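Long-range contacts in 2'-deoxycytidine 5'-triphosphate deaminase (Agrobacterium tumefaciens, PDB 2R9Q), which probably catalyses the hydrolytic deamination of dCTP to dUTP with release of ammonia: residues B[11-16]-B[168-173]; B[57-62]-B[128-133]; B[220-225]-B[241-246]. One frame throughout, in Å; residues are numbered along the deposited sequence.

Interaction 1: residues B[11-16]-B[168-173]; sequences GILADG and FRIGHA
The short strand 11-12 pairs antiparallel with the end of strand 162-170, in a sheet of the N-terminal, dUTPase-like domain, through Gly11 with Ile170 and Ile12 with Arg169. Gly11 and Ile170 are a hydrogen-bonded pair. Gly11 N donates to Ile170 O at 2.8 Å, and Ile170 N returns a bond to Gly11 O. Ile12 and Arg169 form the next, non-hydrogen-bonded pair. One residue on, Leu13 N donates to Phe168 O at 2.9 Å, from 37° above the carbonyl plane. Phe168 O also receives a CA-H...O contact from Ile12 CA and lies 3.4 Å from Ile12 CG2. A water continues the link where the backbones part: it accepts from Phe168 N at 2.7 Å and probably donates to Leu13 O, 3.0 Å away.

Leu13 carries most of the apolar contact. Its CD1 lies 3.9 Å from Phe168 CB and further off reaches Ile170 CD1. The Phe168 side chain packs on Ile18 of helix 15-23 and on Ala108. Ala173 CB packs on Gly11 CA at 4.0 Å, beyond the last bridge. Arg169 and Ile12 share a sheet face, with Arg169 CB 3.4 Å from Gly11 O. The guanidinium finds its partners elsewhere: NE forms a salt bridge with Glu338, and NH1 bonds Ser109 OG.

Three backbone bonds and one water thus join the segments, while the Ile12 and Arg169 backbones bond to neighbouring parts of the chain. The Arg169 charge is probably balanced by Glu338, which links strand 162-170 to strand 331-339 of the C-terminal domain.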
loop_
_atom_site.group_PDB
_atom_site.type_symbol
_atom_site.label_atom_id
_atom_site.label_comp_id
_atom_site.label_asym_id
_atom_site.label_seq_id
_atom_site.Cartn_x
_atom_site.Cartn_y
_atom_site.Cartn_z
ATOM N N GLY B 11 23.587 6.147 -38.566
ATOM C CA GLY B 11 22.583 5.148 -38.164
ATOM C C GLY B 11 23.007 4.309 -36.973
ATOM O O GLY B 11 23.939 4.655 -36.273
ATOM N N ILE B 12 22.324 3.190 -36.777
ATOM C CA ILE B 12 22.600 2.274 -35.679
ATOM C C ILE B 12 23.657 1.247 -36.105
ATOM O O ILE B 12 23.609 0.729 -37.207
ATOM C CB ILE B 12 21.288 1.574 -35.160
ATOM C CG1 ILE B 12 20.345 2.630 -34.579
ATOM C CG2 ILE B 12 21.588 0.552 -34.087
ATOM C CD1 ILE B 12 18.885 2.278 -34.649
ATOM N N LEU B 13 24.611 0.985 -35.218
ATOM C CA LEU B 13 25.583 -0.082 -35.413
ATOM C C LEU B 13 24.934 -1.469 -35.303
ATOM O O LEU B 13 24.281 -1.804 -34.304
ATOM C CB LEU B 13 26.773 0.039 -34.426
ATOM C CG LEU B 13 27.797 1.183 -34.625
ATOM C CD1 LEU B 13 27.218 2.576 -34.346
ATOM C CD2 LEU B 13 29.010 0.924 -33.734
ATOM N N ALA B 14 25.124 -2.269 -36.349
ATOM C CA ALA B 14 24.715 -3.664 -36.336
ATOM C C ALA B 14 25.692 -4.486 -35.473
ATOM O O ALA B 14 26.741 -3.997 -35.080
ATOM C CB ALA B 14 24.611 -4.214 -37.783
ATOM N N ASP B 15 25.318 -5.719 -35.157
ATOM C CA ASP B 15 26.195 -6.640 -34.416
ATOM C C ASP B 15 27.659 -6.803 -34.929
ATOM O O ASP B 15 28.577 -7.035 -34.129
ATOM C CB ASP B 15 25.530 -8.024 -34.277
ATOM C CG ASP B 15 24.884 -8.513 -35.551
ATOM O OD1 ASP B 15 25.153 -7.931 -36.615
ATOM O OD2 ASP B 15 24.099 -9.480 -35.484
ATOM N N GLY B 16 27.871 -6.698 -36.243
ATOM C CA GLY B 16 29.202 -6.839 -36.810
ATOM C C GLY B 16 30.078 -5.705 -36.337
ATOM O O GLY B 16 31.202 -5.913 -35.909
ATOM N N PHE B 168 24.106 1.360 -30.040
ATOM C CA PHE B 168 25.091 2.365 -30.489
ATOM C C PHE B 168 24.689 2.981 -31.806
ATOM O O PHE B 168 24.121 2.307 -32.655
ATOM C CB PHE B 168 26.481 1.746 -30.634
ATOM C CG PHE B 168 26.949 1.027 -29.414
ATOM C CD1 PHE B 168 27.689 1.676 -28.462
ATOM C CD2 PHE B 168 26.640 -0.310 -29.223
ATOM C CE1 PHE B 168 28.095 1.031 -27.339
ATOM C CE2 PHE B 168 27.058 -0.966 -28.108
ATOM C CZ PHE B 168 27.787 -0.298 -27.163
ATOM N N ARG B 169 24.989 4.268 -31.970
ATOM C CA ARG B 169 24.644 4.993 -33.193
ATOM C C ARG B 169 25.597 6.146 -33.588
ATOM O O ARG B 169 26.283 6.726 -32.742
ATOM C CB ARG B 169 23.219 5.520 -33.062
ATOM C CG ARG B 169 23.025 6.468 -31.910
ATOM C CD ARG B 169 21.647 7.073 -31.915
ATOM N NE ARG B 169 20.558 6.101 -31.874
ATOM C CZ ARG B 169 20.191 5.401 -30.800
ATOM N NH1 ARG B 169 20.854 5.482 -29.652
ATOM N NH2 ARG B 169 19.163 4.582 -30.890
ATOM N N ILE B 170 25.645 6.459 -34.882
ATOM C CA ILE B 170 26.288 7.694 -35.365
ATOM C C ILE B 170 25.199 8.592 -35.927
ATOM O O ILE B 170 24.497 8.220 -36.841
ATOM C CB ILE B 170 27.420 7.432 -36.385
ATOM C CG1 ILE B 170 28.496 6.528 -35.741
ATOM C CG2 ILE B 170 28.062 8.771 -36.849
ATOM C CD1 ILE B 170 29.119 5.511 -36.665
ATOM N N GLY B 171 25.047 9.765 -35.315
ATOM C CA GLY B 171 23.906 10.646 -35.554
ATOM C C GLY B 171 22.588 10.072 -35.053
ATOM O O GLY B 171 22.547 9.206 -34.182
ATOM N N HIS B 172 21.503 10.570 -35.625
ATOM C CA HIS B 172 20.172 10.160 -35.246
ATOM C C HIS B 172 19.329 10.038 -36.501
ATOM O O HIS B 172 18.562 10.926 -36.814
ATOM C CB HIS B 172 19.597 11.176 -34.256
ATOM C CG HIS B 172 18.621 10.597 -33.284
ATOM N ND1 HIS B 172 17.677 11.369 -32.636
ATOM C CD2 HIS B 172 18.427 9.326 -32.857
ATOM C CE1 HIS B 172 16.958 10.599 -31.840
ATOM N NE2 HIS B 172 17.393 9.355 -31.955
ATOM N N ALA B 173 19.459 8.896 -37.175
ATOM C CA ALA B 173 18.858 8.644 -38.486
ATOM C C ALA B 173 17.434 8.114 -38.394
ATOM O O ALA B 173 17.115 7.057 -38.954
ATOM C CB ALA B 173 19.724 7.685 -39.284
HETATM O O HOH W 1 23.721 -0.917 -31.515
#

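Interaction 2: residues B[57-62]-B[128-133]; sequences SFMPGP and DNAQEF
Two irregular loops of the N-terminal domain meet here, with Met59 lying over the Phe133 ring and Gly61 bonded to Ala130. Segment 57-62 follows strand 50-54, and segment 128-133 follows strand 121-127.

The aromatic contact is a Met-aromatic one. Met59 CE stands over the centre of one ring face, 3.6 Å from the Phe133 centroid and 10° off the ring normal. The contact is CH-pi in kind. Met59 SD lies over the same face, at 4.3 Å from the centroid. Met59 CG is anti to the backbone N (chi1 -165°), and bends at chi2 and chi3 then bring SD and CE round to the ring. Phe58 O approaches the ring at its edge, near the ring plane, 3.3 Å from Phe133 CZ.

The polar contact is mostly backbone. Gly61 N donates to Ala130 O at 2.9 Å, with an N-H...O angle of 146°. Gly61 O in turn takes a CA-H...O contact from Asn129 CA at 3.0 Å. Ser57 OG lies near the ring, but its hydrogen bond goes to Glu147.

The apolar contact beside that backbone bond is Pro60 on Ala130. Pro60 CD and CG both rest against Ala130 CB, CD at 3.8 Å. At the outer end, Pro62 and the Gln131 side chain cross at about a right angle, in a van der Waals contact of Pro62 CG with Gln131 NE2 at 3.4 Å.

Phe324 of the second subunit packs on Met59, and Ile325 of that subunit on Phe58, so the loop pair borders a subunit interface. Between the segments, one backbone hydrogen bond fixes the glycine end. The Met59 side chain also rests on the 130-131 backbone, with SD 3.5 Å from Gln131 C, and its polarisable thioether probably suits the ring face.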
loop_
_atom_site.group_PDB
_atom_site.type_symbol
_atom_site.label_atom_id
_atom_site.label_comp_id
_atom_site.label_asym_id
_atom_site.label_seq_id
_atom_site.Cartn_x
_atom_site.Cartn_y
_atom_site.Cartn_z
ATOM N N SER B 57 17.876 6.295 -5.415
ATOM C CA SER B 57 18.405 6.708 -6.710
ATOM C C SER B 57 18.875 8.185 -6.745
ATOM O O SER B 57 18.360 9.044 -6.051
ATOM C CB SER B 57 17.317 6.497 -7.775
ATOM O OG SER B 57 17.703 6.995 -9.040
ATOM N N PHE B 58 19.853 8.450 -7.588
ATOM C CA PHE B 58 20.511 9.740 -7.668
ATOM C C PHE B 58 21.009 10.002 -9.075
ATOM O O PHE B 58 21.202 9.086 -9.855
ATOM C CB PHE B 58 21.674 9.794 -6.675
ATOM C CG PHE B 58 22.737 8.758 -6.902
ATOM C CD1 PHE B 58 23.901 9.083 -7.561
ATOM C CD2 PHE B 58 22.587 7.462 -6.412
ATOM C CE1 PHE B 58 24.890 8.154 -7.743
ATOM C CE2 PHE B 58 23.558 6.517 -6.598
ATOM C CZ PHE B 58 24.721 6.857 -7.283
ATOM N N MET B 59 21.197 11.266 -9.395
ATOM C CA MET B 59 21.819 11.653 -10.650
ATOM C C MET B 59 23.265 12.064 -10.334
ATOM O O MET B 59 23.492 12.908 -9.489
ATOM C CB MET B 59 21.018 12.774 -11.337
ATOM C CG MET B 59 21.359 13.006 -12.829
ATOM S SD MET B 59 21.259 11.575 -13.947
ATOM C CE MET B 59 19.479 11.336 -13.995
ATOM N N PRO B 60 24.253 11.425 -10.977
ATOM C CA PRO B 60 25.634 11.734 -10.628
ATOM C C PRO B 60 25.922 13.230 -10.718
ATOM O O PRO B 60 26.428 13.820 -9.779
ATOM C CB PRO B 60 26.439 10.967 -11.681
ATOM C CG PRO B 60 25.560 9.890 -12.064
ATOM C CD PRO B 60 24.180 10.398 -12.020
ATOM N N GLY B 61 25.559 13.807 -11.854
ATOM C CA GLY B 61 25.795 15.207 -12.149
ATOM C C GLY B 61 27.139 15.436 -12.824
ATOM O O GLY B 61 27.987 14.509 -12.863
ATOM N N PRO B 62 27.330 16.664 -13.365
ATOM C CA PRO B 62 28.524 17.133 -14.078
ATOM C C PRO B 62 29.821 17.033 -13.280
ATOM O O PRO B 62 29.855 17.401 -12.107
ATOM C CB PRO B 62 28.193 18.598 -14.380
ATOM C CG PRO B 62 26.725 18.680 -14.360
ATOM C CD PRO B 62 26.298 17.716 -13.316
ATOM N N ASP B 128 29.258 8.014 -15.660
ATOM C CA ASP B 128 29.986 9.103 -14.993
ATOM C C ASP B 128 29.532 10.436 -15.599
ATOM O O ASP B 128 29.297 10.528 -16.810
ATOM C CB ASP B 128 31.500 8.958 -15.181
ATOM C CG ASP B 128 32.140 7.858 -14.305
ATOM O OD1 ASP B 128 31.470 7.173 -13.490
ATOM O OD2 ASP B 128 33.370 7.695 -14.445
ATOM N N ASN B 129 29.383 11.451 -14.750
ATOM C CA ASN B 129 29.003 12.802 -15.170
ATOM C C ASN B 129 27.583 12.926 -15.708
ATOM O O ASN B 129 27.258 13.927 -16.317
ATOM C CB ASN B 129 30.001 13.356 -16.201
ATOM C CG ASN B 129 31.443 13.147 -15.779
ATOM O OD1 ASN B 129 31.805 13.404 -14.626
ATOM N ND2 ASN B 129 32.266 12.646 -16.703
ATOM N N ALA B 130 26.736 11.935 -15.414
ATOM C CA ALA B 130 25.392 11.824 -15.988
ATOM C C ALA B 130 24.372 12.882 -15.515
ATOM O O ALA B 130 24.257 13.208 -14.334
ATOM C CB ALA B 130 24.831 10.382 -15.776
ATOM N N GLN B 131 23.649 13.413 -16.491
ATOM C CA GLN B 131 22.570 14.378 -16.285
ATOM C C GLN B 131 21.232 13.783 -16.679
ATOM O O GLN B 131 20.185 14.260 -16.280
ATOM C CB GLN B 131 22.847 15.641 -17.096
ATOM C CG GLN B 131 23.921 16.499 -16.477
ATOM C CD GLN B 131 24.415 17.573 -17.418
ATOM O OE1 GLN B 131 23.611 18.251 -18.068
ATOM N NE2 GLN B 131 25.732 17.750 -17.490
ATOM N N GLU B 132 21.300 12.724 -17.468
ATOM C CA GLU B 132 20.168 11.924 -17.843
ATOM C C GLU B 132 20.581 10.461 -17.732
ATOM O O GLU B 132 21.743 10.133 -17.938
ATOM C CB GLU B 132 19.777 12.277 -19.278
ATOM C CG GLU B 132 18.409 11.777 -19.714
ATOM C CD GLU B 132 17.915 12.498 -20.961
ATOM O OE1 GLU B 132 18.685 13.340 -21.470
ATOM O OE2 GLU B 132 16.766 12.235 -21.409
ATOM N N PHE B 133 19.627 9.604 -17.383
ATOM C CA PHE B 133 19.826 8.144 -17.420
ATOM C C PHE B 133 19.698 7.595 -18.831
ATOM O O PHE B 133 19.140 8.246 -19.721
ATOM C CB PHE B 133 18.808 7.409 -16.536
ATOM C CG PHE B 133 19.006 7.619 -15.077
ATOM C CD1 PHE B 133 20.248 7.394 -14.480
ATOM C CD2 PHE B 133 17.958 8.010 -14.284
ATOM C CE1 PHE B 133 20.427 7.564 -13.114
ATOM C CE2 PHE B 133 18.128 8.176 -12.925
ATOM C CZ PHE B 133 19.353 7.966 -12.338
#

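Interaction 3: residues B[220-225]-B[241-246]; sequences RGKHHT and FWEPLF
Arg220 and Glu243 form a hydrogen-bonded pair between antiparallel strands 216-221 and 242-246 in the C-terminal, dUTPase-like domain. Strand 242-246 is the outermost of its sheet within this chain. Both backbone groups of each residue are used. Arg220 N donates to Glu243 O at 3.0 Å, and Glu243 N donates to Arg220 O at 2.7 Å. Arg220 O also takes a CA-H...O contact from Trp242 CA. Beyond the strand end, Lys222 N donates to Phe241 O at 2.8 Å, which carries the pairing one step into the loop. Outside the pair, the Gly221 backbone bonds to Phe260, that of Leu245 to Ile217 and Gly218, and Trp242 NE1 makes a weak bond to Arg118 O.

The same two residues are joined by their side chains. Arg220 NE and NH2 both donate to Glu243 OE1, NH2 at 2.9 Å, in a side-on salt bridge. OE1 lies in the guanidinium plane, but the carboxylate plane is turned 84° from it. NE meets OE1 on the syn side but 35° out of the carboxylate plane, while NH2 comes nearly along the C-O axis. One oxygen therefore takes both N-H groups. Arg220 NH2 also has a long, weak ion pair with Glu243 OE2 of the third subunit.

The extended Lys222 chain crosses Glu243 at a slant, with CE 3.4 Å from Glu243 CG. Its NZ donates to Leu239 O just before segment 241-246. NZ and Glu243 OE2 are not in contact, though their opposite charges may still attract. Thr225 OG1 approaches the Phe241 ring at its edge, near the plane, 3.5 Å from CE1.

Leu245 CD2 lies over the centre of one guanidinium face, 3.7 Å from Arg220 CZ.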
loop_
_atom_site.group_PDB
_atom_site.type_symbol
_atom_site.label_atom_id
_atom_site.label_comp_id
_atom_site.label_asym_id
_atom_site.label_seq_id
_atom_site.Cartn_x
_atom_site.Cartn_y
_atom_site.Cartn_z
ATOM N N ARG B 220 -1.907 -10.164 -15.210
ATOM C CA ARG B 220 -1.591 -9.317 -14.089
ATOM C C ARG B 220 -0.577 -10.034 -13.160
ATOM O O ARG B 220 -0.678 -11.232 -12.893
ATOM C CB ARG B 220 -2.891 -8.985 -13.388
ATOM C CG ARG B 220 -2.785 -8.098 -12.217
ATOM C CD ARG B 220 -4.139 -7.582 -11.838
ATOM N NE ARG B 220 -5.033 -8.688 -11.526
ATOM C CZ ARG B 220 -6.369 -8.673 -11.680
ATOM N NH1 ARG B 220 -7.013 -7.599 -12.148
ATOM N NH2 ARG B 220 -7.076 -9.757 -11.364
ATOM N N GLY B 221 0.437 -9.307 -12.710
ATOM C CA GLY B 221 1.393 -9.831 -11.725
ATOM C C GLY B 221 0.791 -10.151 -10.360
ATOM O O GLY B 221 -0.098 -9.458 -9.888
ATOM N N LYS B 222 1.270 -11.230 -9.755
ATOM C CA LYS B 222 0.844 -11.655 -8.422
ATOM C C LYS B 222 1.776 -11.107 -7.312
ATOM O O LYS B 222 2.861 -10.603 -7.589
ATOM C CB LYS B 222 0.775 -13.173 -8.344
ATOM C CG LYS B 222 -0.321 -13.825 -9.154
ATOM C CD LYS B 222 -0.337 -15.347 -8.916
ATOM C CE LYS B 222 -1.650 -15.994 -9.399
ATOM N NZ LYS B 222 -1.766 -17.462 -9.052
ATOM N N HIS B 223 1.337 -11.204 -6.054
ATOM C CA HIS B 223 2.105 -10.670 -4.920
ATOM C C HIS B 223 2.564 -11.772 -3.968
ATOM O O HIS B 223 2.074 -12.868 -3.971
ATOM C CB HIS B 223 1.303 -9.601 -4.217
ATOM C CG HIS B 223 0.876 -8.487 -5.122
ATOM N ND1 HIS B 223 -0.437 -8.280 -5.484
ATOM C CD2 HIS B 223 1.599 -7.538 -5.765
ATOM C CE1 HIS B 223 -0.508 -7.243 -6.300
ATOM N NE2 HIS B 223 0.715 -6.775 -6.486
ATOM N N HIS B 224 3.576 -11.517 -3.192
ATOM C CA HIS B 224 4.110 -12.588 -2.302
ATOM C C HIS B 224 4.496 -13.913 -3.003
ATOM O O HIS B 224 4.382 -15.018 -2.420
ATOM C CB HIS B 224 3.156 -12.817 -1.133
ATOM C CG HIS B 224 2.898 -11.576 -0.339
ATOM N ND1 HIS B 224 3.782 -11.100 0.607
ATOM C CD2 HIS B 224 1.885 -10.684 -0.392
ATOM C CE1 HIS B 224 3.306 -9.983 1.131
ATOM N NE2 HIS B 224 2.152 -9.709 0.545
ATOM N N THR B 225 5.026 -13.766 -4.215
ATOM C CA THR B 225 5.465 -14.870 -5.008
ATOM C C THR B 225 6.782 -15.376 -4.457
ATOM O O THR B 225 7.366 -14.780 -3.572
ATOM C CB THR B 225 5.624 -14.471 -6.537
ATOM O OG1 THR B 225 6.712 -13.544 -6.706
ATOM C CG2 THR B 225 4.310 -13.883 -7.159
ATOM N N PHE B 241 2.998 -16.806 -10.699
ATOM C CA PHE B 241 3.480 -15.424 -10.822
ATOM C C PHE B 241 2.513 -14.461 -11.504
ATOM O O PHE B 241 2.473 -13.278 -11.183
ATOM C CB PHE B 241 4.799 -15.400 -11.582
ATOM C CG PHE B 241 5.902 -16.046 -10.841
ATOM C CD1 PHE B 241 6.518 -15.374 -9.800
ATOM C CD2 PHE B 241 6.316 -17.343 -11.157
ATOM C CE1 PHE B 241 7.528 -15.957 -9.089
ATOM C CE2 PHE B 241 7.328 -17.950 -10.426
ATOM C CZ PHE B 241 7.939 -17.252 -9.392
ATOM N N TRP B 242 1.763 -14.975 -12.470
ATOM C CA TRP B 242 0.875 -14.162 -13.284
ATOM C C TRP B 242 -0.536 -14.708 -13.147
ATOM O O TRP B 242 -0.702 -15.902 -12.958
ATOM C CB TRP B 242 1.357 -14.178 -14.725
ATOM C CG TRP B 242 2.723 -13.544 -14.963
ATOM C CD1 TRP B 242 2.992 -12.212 -15.119
ATOM C CD2 TRP B 242 3.983 -14.220 -15.077
ATOM N NE1 TRP B 242 4.330 -12.011 -15.316
ATOM C CE2 TRP B 242 4.969 -13.226 -15.305
ATOM C CE3 TRP B 242 4.379 -15.574 -15.031
ATOM C CZ2 TRP B 242 6.341 -13.547 -15.491
ATOM C CZ3 TRP B 242 5.738 -15.905 -15.193
ATOM C CH2 TRP B 242 6.710 -14.884 -15.420
ATOM N N GLU B 243 -1.525 -13.827 -13.167
ATOM C CA GLU B 243 -2.924 -14.207 -13.198
ATOM C C GLU B 243 -3.434 -13.903 -14.587
ATOM O O GLU B 243 -3.391 -12.743 -14.994
ATOM C CB GLU B 243 -3.798 -13.391 -12.248
ATOM C CG GLU B 243 -3.407 -13.426 -10.808
ATOM C CD GLU B 243 -4.178 -12.425 -9.960
ATOM O OE1 GLU B 243 -4.902 -11.565 -10.544
ATOM O OE2 GLU B 243 -4.052 -12.498 -8.711
ATOM N N PRO B 244 -3.960 -14.926 -15.296
ATOM C CA PRO B 244 -4.562 -14.713 -16.628
ATOM C C PRO B 244 -5.826 -13.884 -16.526
ATOM O O PRO B 244 -6.522 -13.966 -15.530
ATOM C CB PRO B 244 -4.883 -16.119 -17.127
ATOM C CG PRO B 244 -4.508 -17.053 -16.057
ATOM C CD PRO B 244 -4.011 -16.336 -14.876
ATOM N N LEU B 245 -6.061 -13.049 -17.524
ATOM C CA LEU B 245 -7.205 -12.148 -17.550
ATOM C C LEU B 245 -7.968 -12.416 -18.843
ATOM O O LEU B 245 -7.377 -12.561 -19.928
ATOM C CB LEU B 245 -6.792 -10.671 -17.496
ATOM C CG LEU B 245 -5.948 -10.100 -16.350
ATOM C CD1 LEU B 245 -5.585 -8.621 -16.654
ATOM C CD2 LEU B 245 -6.638 -10.260 -14.967
ATOM N N PHE B 246 -9.287 -12.471 -18.705
ATOM C CA PHE B 246 -10.147 -12.959 -19.766
ATOM C C PHE B 246 -11.190 -11.899 -20.035
ATOM O O PHE B 246 -11.758 -11.394 -19.093
ATOM C CB PHE B 246 -10.815 -14.295 -19.383
ATOM C CG PHE B 246 -9.859 -15.376 -19.017
ATOM C CD1 PHE B 246 -9.605 -15.679 -17.688
ATOM C CD2 PHE B 246 -9.226 -16.111 -19.999
ATOM C CE1 PHE B 246 -8.724 -16.689 -17.338
ATOM C CE2 PHE B 246 -8.341 -17.134 -19.664
ATOM C CZ PHE B 246 -8.090 -17.425 -18.325
#

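In the fold
Along the chain, interaction 2 falls between the two segments of interaction 1, and interaction 3 follows both. The first two belong to the N-terminal domain, with centres 24 Å apart and nearest atoms about 10 Å apart. Interaction 1 sits on the sheet that contains strand 162-170. Interaction 2 joins loops that follow strands 50-54 and 121-127 of a second sheet. Interaction 3 lies in the C-terminal domain, on the opposite side of the chain's centre from interaction 1, with 38 Å between their centres. Interaction 1 also reaches strand 331-339 of the C-terminal domain through Arg169 and Glu338, and interactions 2 and 3 border other subunits of the four-chain assembly.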